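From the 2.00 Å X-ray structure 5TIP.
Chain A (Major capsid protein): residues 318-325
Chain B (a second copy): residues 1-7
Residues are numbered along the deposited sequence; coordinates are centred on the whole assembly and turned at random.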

ATOM      1  N   GLN A 318      24.055  14.884  18.847  1.00 34.99           N
ATOM      2  CA  GLN A 318      25.321  15.597  18.879  1.00 39.54           C
ATOM      3  C   GLN A 318      26.440  14.662  18.445  1.00 40.69           C
ATOM      4  O   GLN A 318      26.504  13.506  18.881  1.00 38.82           O
ATOM      5  CB  GLN A 318      25.611  16.155  20.275  1.00 42.52           C
ATOM      6  CG  GLN A 318      24.647  17.247  20.721  1.00 45.76           C
ATOM      7  CD  GLN A 318      25.112  17.965  21.975  1.00 50.13           C
ATOM      8  OE1 GLN A 318      26.312  18.101  22.217  1.00 54.39           O
ATOM      9  NE2 GLN A 318      24.162  18.428  22.781  1.00 49.76           N
ATOM     10  N   LEU A 319      27.321  15.170  17.590  1.00 39.50           N
ATOM     11  CA  LEU A 319      28.436  14.407  17.041  1.00 38.07           C
ATOM     12  C   LEU A 319      29.718  15.094  17.486  1.00 40.36           C
ATOM     13  O   LEU A 319      30.061  16.167  16.976  1.00 42.15           O
ATOM     14  CB  LEU A 319      28.334  14.324  15.518  1.00 39.50           C
ATOM     15  CG  LEU A 319      29.112  13.246  14.763  1.00 39.14           C
ATOM     16  CD1 LEU A 319      28.500  13.058  13.387  1.00 38.45           C
ATOM     17  CD2 LEU A 319      30.585  13.603  14.638  1.00 39.03           C
ATOM     18  N   ASN A 320      30.419  14.474  18.436  1.00 42.37           N
ATOM     19  CA  ASN A 320      31.645  15.031  19.007  1.00 45.51           C
ATOM     20  C   ASN A 320      31.401  16.421  19.591  1.00 46.64           C
ATOM     21  O   ASN A 320      32.198  17.343  19.408  1.00 49.00           O
ATOM     22  CB  ASN A 320      32.773  15.057  17.975  1.00 46.75           C
ATOM     23  CG  ASN A 320      33.199  13.666  17.547  1.00 47.46           C
ATOM     24  OD1 ASN A 320      33.191  12.731  18.347  1.00 48.38           O
ATOM     25  ND2 ASN A 320      33.565  13.520  16.277  1.00 44.89           N
ATOM     26  N   GLY A 321      30.281  16.570  20.300  1.00 46.72           N
ATOM     27  CA  GLY A 321      29.940  17.803  20.976  1.00 49.47           C
ATOM     28  C   GLY A 321      29.215  18.832  20.136  1.00 50.33           C
ATOM     29  O   GLY A 321      28.650  19.778  20.699  1.00 51.36           O
ATOM     30  N   GLN A 322      29.205  18.681  18.817  1.00 49.35           N
ATOM     31  CA  GLN A 322      28.544  19.618  17.922  1.00 48.11           C
ATOM     32  C   GLN A 322      27.245  19.018  17.395  1.00 42.73           C
ATOM     33  O   GLN A 322      27.123  17.801  17.235  1.00 41.08           O
ATOM     34  CB  GLN A 322      29.462  20.012  16.763  1.00 51.79           C
ATOM     35  CG  GLN A 322      30.708  20.755  17.217  1.00 55.40           C
ATOM     36  CD  GLN A 322      30.380  22.074  17.893  1.00 59.00           C
ATOM     37  OE1 GLN A 322      29.522  22.826  17.431  1.00 60.92           O
ATOM     38  NE2 GLN A 322      31.054  22.353  19.002  1.00 61.42           N
ATOM     39  N   ASP A 323      26.274  19.889  17.131  1.00 40.08           N
ATOM     40  CA  ASP A 323      24.958  19.447  16.681  1.00 38.03           C
ATOM     41  C   ASP A 323      25.041  18.816  15.296  1.00 37.76           C
ATOM     42  O   ASP A 323      25.503  19.449  14.341  1.00 39.68           O
ATOM     43  CB  ASP A 323      23.984  20.623  16.660  1.00 40.22           C
ATOM     44  CG  ASP A 323      23.684  21.161  18.042  1.00 48.04           C
ATOM     45  OD1 ASP A 323      24.312  20.690  19.014  1.00 51.76           O
ATOM     46  OD2 ASP A 323      22.816  22.051  18.157  1.00 50.51           O
ATOM     47  N   ARG A 324      24.598  17.560  15.192  1.00 37.42           N
ATOM     48  CA  ARG A 324      24.437  16.942  13.881  1.00 34.73           C
ATOM     49  C   ARG A 324      23.274  17.570  13.125  1.00 31.44           C
ATOM     50  O   ARG A 324      23.308  17.659  11.892  1.00 31.82           O
ATOM     51  CB  ARG A 324      24.239  15.432  14.039  1.00 34.47           C
ATOM     52  CG  ARG A 324      23.887  14.690  12.759  1.00 32.03           C
ATOM     53  CD  ARG A 324      24.960  14.849  11.699  1.00 33.03           C
ATOM     54  NE  ARG A 324      24.624  14.108  10.489  1.00 31.90           N
ATOM     55  CZ  ARG A 324      23.794  14.552   9.551  1.00 34.14           C
ATOM     56  NH1 ARG A 324      23.212  15.737   9.683  1.00 34.19           N
ATOM     57  NH2 ARG A 324      23.543  13.810   8.481  1.00 33.83           N
ATOM     58  N   PHE A 325      22.248  18.015  13.848  1.00 29.96           N
ATOM     59  CA  PHE A 325      21.151  18.773  13.269  1.00 29.61           C
ATOM     60  C   PHE A 325      20.489  19.575  14.381  1.00 32.83           C
ATOM     61  O   PHE A 325      20.679  19.297  15.568  1.00 31.47           O
ATOM     62  CB  PHE A 325      20.136  17.867  12.559  1.00 28.15           C
ATOM     63  CG  PHE A 325      19.660  16.709  13.390  1.00 29.25           C
ATOM     64  CD1 PHE A 325      18.563  16.842  14.226  1.00 29.61           C
ATOM     65  CD2 PHE A 325      20.303  15.484  13.326  1.00 28.52           C
ATOM     66  CE1 PHE A 325      18.121  15.776  14.989  1.00 26.99           C
ATOM     67  CE2 PHE A 325      19.866  14.416  14.087  1.00 27.70           C
ATOM     68  CZ  PHE A 325      18.773  14.562  14.918  1.00 27.79           C
TER
ATOM     69  N   ALA B   1      30.456  21.279  11.886  1.00 45.20           N
ATOM     70  CA  ALA B   1      29.303  20.650  12.518  1.00 44.98           C
ATOM     71  C   ALA B   1      28.235  20.322  11.486  1.00 47.42           C
ATOM     72  O   ALA B   1      28.354  20.683  10.316  1.00 51.14           O
ATOM     73  CB  ALA B   1      28.731  21.551  13.599  1.00 42.47           C
ATOM     74  N   GLY B   2      27.188  19.633  11.928  1.00 44.47           N
ATOM     75  CA  GLY B   2      26.078  19.314  11.054  1.00 40.89           C
ATOM     76  C   GLY B   2      26.392  18.202  10.080  1.00 40.26           C
ATOM     77  O   GLY B   2      27.053  17.222  10.439  1.00 42.93           O
ATOM     78  N   GLY B   3      25.921  18.341   8.838  1.00 37.03           N
ATOM     79  CA  GLY B   3      26.127  17.293   7.853  1.00 34.63           C
ATOM     80  C   GLY B   3      27.557  17.183   7.365  1.00 35.29           C
ATOM     81  O   GLY B   3      28.015  16.090   7.023  1.00 35.94           O
ATOM     82  N   LEU B   4      28.281  18.304   7.322  1.00 36.75           N
ATOM     83  CA  LEU B   4      29.659  18.276   6.841  1.00 42.06           C
ATOM     84  C   LEU B   4      30.564  17.437   7.735  1.00 44.54           C
ATOM     85  O   LEU B   4      31.483  16.778   7.237  1.00 43.31           O
ATOM     86  CB  LEU B   4      30.197  19.701   6.731  1.00 43.42           C
ATOM     87  CG  LEU B   4      31.282  19.997   5.693  1.00 47.31           C
ATOM     88  CD1 LEU B   4      32.666  19.622   6.198  1.00 52.79           C
ATOM     89  CD2 LEU B   4      30.968  19.273   4.395  1.00 44.47           C
ATOM     90  N   SER B   5      30.320  17.432   9.048  1.00 46.98           N
ATOM     91  CA  SER B   5      31.137  16.610   9.936  1.00 50.34           C
ATOM     92  C   SER B   5      30.872  15.119   9.762  1.00 48.77           C
ATOM     93  O   SER B   5      31.738  14.306  10.097  1.00 48.46           O
ATOM     94  CB  SER B   5      30.904  17.004  11.391  1.00 53.07           C
ATOM     95  OG  SER B   5      31.805  16.304  12.231  1.00 55.82           O
ATOM     96  N   GLN B   6      29.700  14.741   9.241  1.00 48.46           N
ATOM     97  CA  GLN B   6      29.416  13.331   8.996  1.00 47.82           C
ATOM     98  C   GLN B   6      30.164  12.818   7.773  1.00 49.62           C
ATOM     99  O   GLN B   6      30.526  11.636   7.723  1.00 50.17           O
ATOM    100  CB  GLN B   6      27.910  13.115   8.847  1.00 45.20           C
ATOM    101  CG  GLN B   6      27.509  11.673   8.570  1.00 42.57           C
ATOM    102  CD  GLN B   6      26.007  11.481   8.493  1.00 43.80           C
ATOM    103  OE1 GLN B   6      25.261  11.945   9.357  1.00 43.62           O
ATOM    104  NE2 GLN B   6      25.555  10.797   7.449  1.00 43.55           N
ATOM    105  N   LEU B   7      30.401  13.684   6.786  1.00 50.20           N
ATOM    106  CA  LEU B   7      31.174  13.280   5.617  1.00 50.90           C
ATOM    107  C   LEU B   7      32.597  12.899   6.006  1.00 50.67           C
ATOM    108  O   LEU B   7      33.160  11.939   5.467  1.00 50.77           O
ATOM    109  CB  LEU B   7      31.188  14.405   4.580  1.00 51.63           C
ATOM    110  CG  LEU B   7      29.919  14.571   3.747  1.00 49.67           C
ATOM    111  CD1 LEU B   7      30.075  15.717   2.759  1.00 50.61           C
ATOM    112  CD2 LEU B   7      29.589  13.273   3.032  1.00 48.12           C
TER
HETATM  113  O   HOH W   1      32.006  17.034  14.630  1.00 47.11           O

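A tight hairpin in chain A meets the first residues of a second copy of the major capsid protein, where a short lead-in precedes a helix. The hairpin closes through a type I' turn from Leu A319 to Gln A322, and both backbone bonds between these two residues form: Leu A319 N to Gln A322 O at 2.7 Å, and Gln A322 N to Leu A319 O at 3.2 Å. The turn demands positive phi at its two central positions. Asn A320 accepts this at 57/43, while at Gly A321 (86/-15) a CB would be jammed against the carbonyl oxygen of the residue before, so the turn itself calls for glycine, independent of the partner chain.

Beyond the turn, by CA spacing the nearest pair is Arg A324 and Gly B2, with Arg A324 CA and Gly B2 CA 4.0 Å apart. Gly B2 N donates a weak hydrogen bond to Asp A323 O, 2.9 Å long but bent to 129° at the hydrogen. One residue on, Gly B2 CA approaches Arg A324 O at 3.3 Å in a CA-H...O contact; that carbonyl has no conventional partner in the model, so the contact is a modest compensation for burying it. Gly B2 combines a positive phi of 75° with this close approach. The phi alone favours glycine, and an added CB would point away from the hairpin, so the backbone angles are the better explanation for the residue.

Arg A324 supplies the main polar link. Its CA-to-CB bond points away from chain B, yet the end of the side chain comes nearer. With chi1 at t, a p rotamer at chi2 turns the chain, chi3 at t extends it again, and chi4 of 81° sets the guanidinium plane. One oxygen, Gln B6 OE1, then sits at the guanidinium edge and accepts two hydrogen bonds, from Arg A324 NE at 2.5 Å and from Arg A324 NH2 at 2.7 Å. Gln B6 reaches this site with chi1 and chi2 both t, fully extended until chi3 of -48° turns the amide. Gly B3 CA lies over one guanidinium face, 3.8 Å from Arg A324 NH1. Further bonds elsewhere in the structure help hold the arginine.

Around this link the packing mixes carbon contacts with one water bridge. Leu A319, t at both chi angles, points toward the helix and brings CD2 to 3.8 Å from Ser B5 OG, while its CD1 lies 4.5 Å from Gln B6 CA. Ser B5, also t, places OG 2.5 Å from a water that donates to Leu A319 O at 3.2 Å, so the leucine meets the serine through both its side chain and a water bridge to its backbone. At the exposed margin, Gln A322 CB packs on Ala B1 CB at 3.6 Å.

The designer's lesson is economical: glycine where the backbone angles call for it, as at Gly A321, or favour it, as at Gly B2, and a buried arginine whose bent rotamer brings two donors to one glutamine oxygen.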